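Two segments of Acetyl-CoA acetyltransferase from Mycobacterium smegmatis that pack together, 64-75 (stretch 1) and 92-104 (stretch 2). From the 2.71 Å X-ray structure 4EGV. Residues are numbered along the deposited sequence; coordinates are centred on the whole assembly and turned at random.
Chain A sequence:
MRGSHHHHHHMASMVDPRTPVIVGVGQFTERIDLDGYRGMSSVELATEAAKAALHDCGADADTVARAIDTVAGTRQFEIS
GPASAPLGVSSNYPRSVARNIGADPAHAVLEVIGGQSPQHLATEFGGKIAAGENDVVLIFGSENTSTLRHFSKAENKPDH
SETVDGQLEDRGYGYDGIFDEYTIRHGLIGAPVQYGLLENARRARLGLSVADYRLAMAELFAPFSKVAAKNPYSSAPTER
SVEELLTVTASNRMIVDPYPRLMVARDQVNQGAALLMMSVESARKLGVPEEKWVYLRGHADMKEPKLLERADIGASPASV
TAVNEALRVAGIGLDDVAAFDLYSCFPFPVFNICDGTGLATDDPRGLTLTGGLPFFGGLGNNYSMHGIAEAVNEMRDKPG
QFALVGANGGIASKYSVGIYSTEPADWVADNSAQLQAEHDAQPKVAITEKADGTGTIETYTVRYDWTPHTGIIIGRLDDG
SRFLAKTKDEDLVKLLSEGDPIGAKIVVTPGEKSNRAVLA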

# COMPACT_ATOMS: atom_id res chain seq x y z
N VAL A 64 -18.67 18.94 17.40
CA VAL A 64 -17.60 17.96 17.22
C VAL A 64 -16.33 18.64 16.75
O VAL A 64 -15.26 18.43 17.30
CB VAL A 64 -18.01 16.81 16.24
CG1 VAL A 64 -16.93 15.73 16.15
CG2 VAL A 64 -19.30 16.18 16.67
N ALA A 65 -16.48 19.46 15.72
CA ALA A 65 -15.41 20.30 15.20
C ALA A 65 -14.69 21.16 16.27
O ALA A 65 -13.47 21.24 16.27
CB ALA A 65 -15.95 21.18 14.11
N ARG A 66 -15.45 21.79 17.16
CA ARG A 66 -14.85 22.57 18.25
C ARG A 66 -14.06 21.69 19.24
O ARG A 66 -13.19 22.19 19.92
CB ARG A 66 -15.88 23.45 18.98
CG ARG A 66 -16.22 24.75 18.22
CD ARG A 66 -17.20 25.70 18.98
NE ARG A 66 -18.43 25.04 19.49
CZ ARG A 66 -19.60 24.96 18.87
NH1 ARG A 66 -19.79 25.48 17.67
NH2 ARG A 66 -20.61 24.33 19.45
N ALA A 67 -14.36 20.39 19.26
CA ALA A 67 -13.73 19.49 20.20
C ALA A 67 -12.45 18.83 19.67
O ALA A 67 -11.70 18.23 20.43
CB ALA A 67 -14.75 18.41 20.67
N ILE A 68 -12.23 18.94 18.36
CA ILE A 68 -11.02 18.39 17.74
C ILE A 68 -9.72 19.06 18.25
O ILE A 68 -9.53 20.27 18.10
CB ILE A 68 -11.06 18.44 16.17
CG1 ILE A 68 -12.18 17.57 15.63
CG2 ILE A 68 -9.74 17.99 15.57
CD1 ILE A 68 -12.56 17.87 14.20
N ASP A 69 -8.83 18.26 18.82
CA ASP A 69 -7.59 18.75 19.34
C ASP A 69 -6.37 18.50 18.42
O ASP A 69 -5.34 19.19 18.53
CB ASP A 69 -7.36 18.29 20.80
CG ASP A 69 -7.40 16.72 21.00
OD1 ASP A 69 -6.54 15.96 20.49
OD2 ASP A 69 -8.30 16.26 21.74
N THR A 70 -6.48 17.52 17.51
CA THR A 70 -5.42 17.28 16.53
C THR A 70 -5.97 16.98 15.17
O THR A 70 -6.92 16.22 15.05
CB THR A 70 -4.54 16.10 16.93
OG1 THR A 70 -4.19 16.26 18.30
CG2 THR A 70 -3.27 16.09 16.10
N VAL A 71 -5.36 17.60 14.16
CA VAL A 71 -5.56 17.24 12.78
C VAL A 71 -4.26 16.72 12.17
O VAL A 71 -3.17 17.20 12.46
CB VAL A 71 -6.15 18.36 11.90
CG1 VAL A 71 -7.48 18.75 12.41
CG2 VAL A 71 -5.25 19.55 11.83
N ALA A 72 -4.40 15.72 11.34
CA ALA A 72 -3.28 15.16 10.71
C ALA A 72 -3.68 14.96 9.26
O ALA A 72 -4.78 14.49 8.96
CB ALA A 72 -2.90 13.85 11.40
N GLY A 73 -2.81 15.38 8.36
CA GLY A 73 -3.01 15.16 6.94
C GLY A 73 -1.92 14.33 6.29
O GLY A 73 -0.74 14.36 6.67
N THR A 74 -2.32 13.54 5.32
CA THR A 74 -1.32 12.86 4.48
C THR A 74 -0.74 13.80 3.41
O THR A 74 -1.40 14.71 2.93
CB THR A 74 -1.83 11.58 3.80
OG1 THR A 74 -2.86 11.87 2.88
CG2 THR A 74 -2.34 10.63 4.81
N ARG A 75 0.50 13.53 3.07
CA ARG A 75 1.29 14.37 2.19
C ARG A 75 0.83 14.21 0.73
O ARG A 75 0.74 13.08 0.25
CB ARG A 75 2.76 13.98 2.35
CG ARG A 75 3.74 14.96 1.77
CD ARG A 75 5.21 14.67 2.23
NE ARG A 75 5.43 15.04 3.64
CZ ARG A 75 5.77 16.25 4.06
NH1 ARG A 75 5.95 17.24 3.21
NH2 ARG A 75 5.92 16.47 5.35
N ASN A 92 -0.23 25.88 5.05
CA ASN A 92 -0.51 24.88 6.03
C ASN A 92 -1.77 24.14 5.58
O ASN A 92 -2.85 24.60 5.70
CB ASN A 92 -0.69 25.52 7.39
CG ASN A 92 -0.48 24.58 8.52
OD1 ASN A 92 -0.85 23.44 8.48
ND2 ASN A 92 0.11 25.06 9.55
N TYR A 93 -1.60 22.97 5.02
CA TYR A 93 -2.73 22.28 4.47
C TYR A 93 -3.65 21.64 5.50
O TYR A 93 -4.84 21.74 5.35
CB TYR A 93 -2.25 21.35 3.36
CG TYR A 93 -2.83 19.98 3.31
CD1 TYR A 93 -4.08 19.76 2.79
CD2 TYR A 93 -2.13 18.90 3.76
CE1 TYR A 93 -4.61 18.55 2.75
CE2 TYR A 93 -2.68 17.67 3.71
CZ TYR A 93 -3.89 17.51 3.20
OH TYR A 93 -4.40 16.27 3.14
N PRO A 94 -3.12 21.05 6.57
CA PRO A 94 -3.96 20.58 7.65
C PRO A 94 -4.76 21.64 8.40
O PRO A 94 -5.92 21.41 8.63
CB PRO A 94 -2.97 19.88 8.56
CG PRO A 94 -1.93 19.51 7.71
CD PRO A 94 -1.73 20.62 6.80
N ARG A 95 -4.16 22.78 8.78
CA ARG A 95 -4.93 23.94 9.34
C ARG A 95 -5.95 24.62 8.41
O ARG A 95 -6.95 25.11 8.90
CB ARG A 95 -4.02 25.00 9.96
CG ARG A 95 -3.69 24.67 11.35
CD ARG A 95 -2.88 25.68 12.07
NE ARG A 95 -2.29 24.97 13.19
CZ ARG A 95 -2.96 24.60 14.29
NH1 ARG A 95 -4.27 24.89 14.45
NH2 ARG A 95 -2.31 23.90 15.21
N SER A 96 -5.71 24.66 7.11
CA SER A 96 -6.68 25.22 6.21
C SER A 96 -7.95 24.36 6.21
O SER A 96 -9.04 24.89 6.05
CB SER A 96 -6.17 25.31 4.75
OG SER A 96 -4.87 25.80 4.59
N VAL A 97 -7.77 23.04 6.36
CA VAL A 97 -8.84 22.06 6.34
C VAL A 97 -9.61 22.24 7.61
O VAL A 97 -10.83 22.23 7.60
CB VAL A 97 -8.33 20.57 6.13
CG1 VAL A 97 -9.43 19.53 6.47
CG2 VAL A 97 -7.84 20.34 4.70
N ALA A 98 -8.87 22.48 8.68
CA ALA A 98 -9.46 22.72 9.99
C ALA A 98 -10.36 23.97 10.01
O ALA A 98 -11.42 23.94 10.59
CB ALA A 98 -8.38 22.84 11.01
N ARG A 99 -9.92 25.05 9.35
CA ARG A 99 -10.56 26.36 9.40
C ARG A 99 -11.87 26.21 8.67
O ARG A 99 -12.95 26.63 9.14
CB ARG A 99 -9.66 27.45 8.78
CG ARG A 99 -9.85 28.96 9.30
CD ARG A 99 -8.49 29.79 9.27
NE ARG A 99 -7.90 29.81 7.90
CZ ARG A 99 -6.71 29.35 7.51
NH1 ARG A 99 -5.81 28.83 8.35
NH2 ARG A 99 -6.41 29.44 6.22
N ASN A 100 -11.77 25.56 7.53
CA ASN A 100 -12.92 25.27 6.71
C ASN A 100 -14.09 24.48 7.32
O ASN A 100 -15.24 24.64 6.90
CB ASN A 100 -12.46 24.52 5.48
CG ASN A 100 -11.86 25.42 4.45
OD1 ASN A 100 -11.95 26.64 4.51
ND2 ASN A 100 -11.23 24.81 3.48
N ILE A 101 -13.79 23.61 8.29
CA ILE A 101 -14.78 22.81 8.99
C ILE A 101 -15.17 23.37 10.37
O ILE A 101 -16.02 22.82 11.03
CB ILE A 101 -14.31 21.32 9.11
CG1 ILE A 101 -13.07 21.21 9.98
CG2 ILE A 101 -14.06 20.72 7.75
CD1 ILE A 101 -12.86 19.90 10.56
N GLY A 102 -14.54 24.45 10.81
CA GLY A 102 -14.88 25.08 12.08
C GLY A 102 -14.11 24.56 13.27
O GLY A 102 -14.57 24.65 14.38
N ALA A 103 -12.93 24.02 13.03
CA ALA A 103 -12.05 23.48 14.07
C ALA A 103 -10.92 24.46 14.37
O ALA A 103 -10.50 25.22 13.49
CB ALA A 103 -11.46 22.11 13.65
N ASP A 104 -10.45 24.45 15.62
CA ASP A 104 -9.23 25.20 15.99
C ASP A 104 -8.35 24.35 16.93
O ASP A 104 -8.33 24.56 18.15
CB ASP A 104 -9.58 26.58 16.57
CG ASP A 104 -8.32 27.47 16.79
OD1 ASP A 104 -7.38 27.41 15.96
OD2 ASP A 104 -8.26 28.23 17.81
O HOH W 1 -11.07 22.26 17.04

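How does the strand of the first stretch hold on to the helix of the second? Val71 covers more surface here than any other residue of the pair. Its CA-to-CB bond points toward the helix, and its side chain spans two successive turns: CG2 lies 4.0 Å from CB of Pro94, and CG1 lies 4.4 Å from CB of Ala98. These are van der Waals contacts between apolar groups, and both helix residues also turn their CB toward the strand. Because side chains alternate along a strand, Thr70 and Ala72 point away, while Val71 points toward the helix. The strand and helix axes approach to 7.9 Å and run at 125° to one another.

What makes Ala65 the centre of the other end? Its small side chain fits against the backbone where the helix gives way to the following loop: CB of Ala65 is 3.5 Å from O of Ile101 and 3.7 Å from O of Gly102. Gly102 has a positive phi and belongs to a Schellman motif, with Gly102 N bonded to Arg99 O and Ala103 N to Ala98 O. A side chain at Gly102 would be jammed against the carbonyl of the residue before. The turn brings Ala103 to Ala65, their CA atoms 4.8 Å apart, and Ala103 CA makes a CA-H...O contact of 3.4 Å with Ala65 O.

How is the polar backbone around this junction satisfied? A water does the bridging. It donates to Ala65 O and to Ile68 O, each at 2.7 Å, and accepts from Asp104 N, also at 2.7 Å. Ala65 O and Asp104 N are themselves 4.5 Å apart, too far for a direct hydrogen bond, so the water links the two stretches. Nearby, Ile68 adds an apolar contact, its CD1 reaching 4.2 Å from CD1 of Ile101 and 4.4 Å from CB of Ala103.

Why can Pro94 and Tyr93 come so close to the end of the strand? Gly73 has no side chain, and an ideal CB there would lie 2.8 Å from CE2 of Tyr93, a clash. With only hydrogen at that position, Gly73 CA sits 4.1 Å from Tyr93 CE2, and its N is 4.3 Å from Pro94 CG. The tyrosine starts out sideways, but its end comes nearer: CE2 is 3.3 Å from O of Thr74, and Tyr93 OH donates a weak hydrogen bond of 3.4 Å to that same Thr74 O.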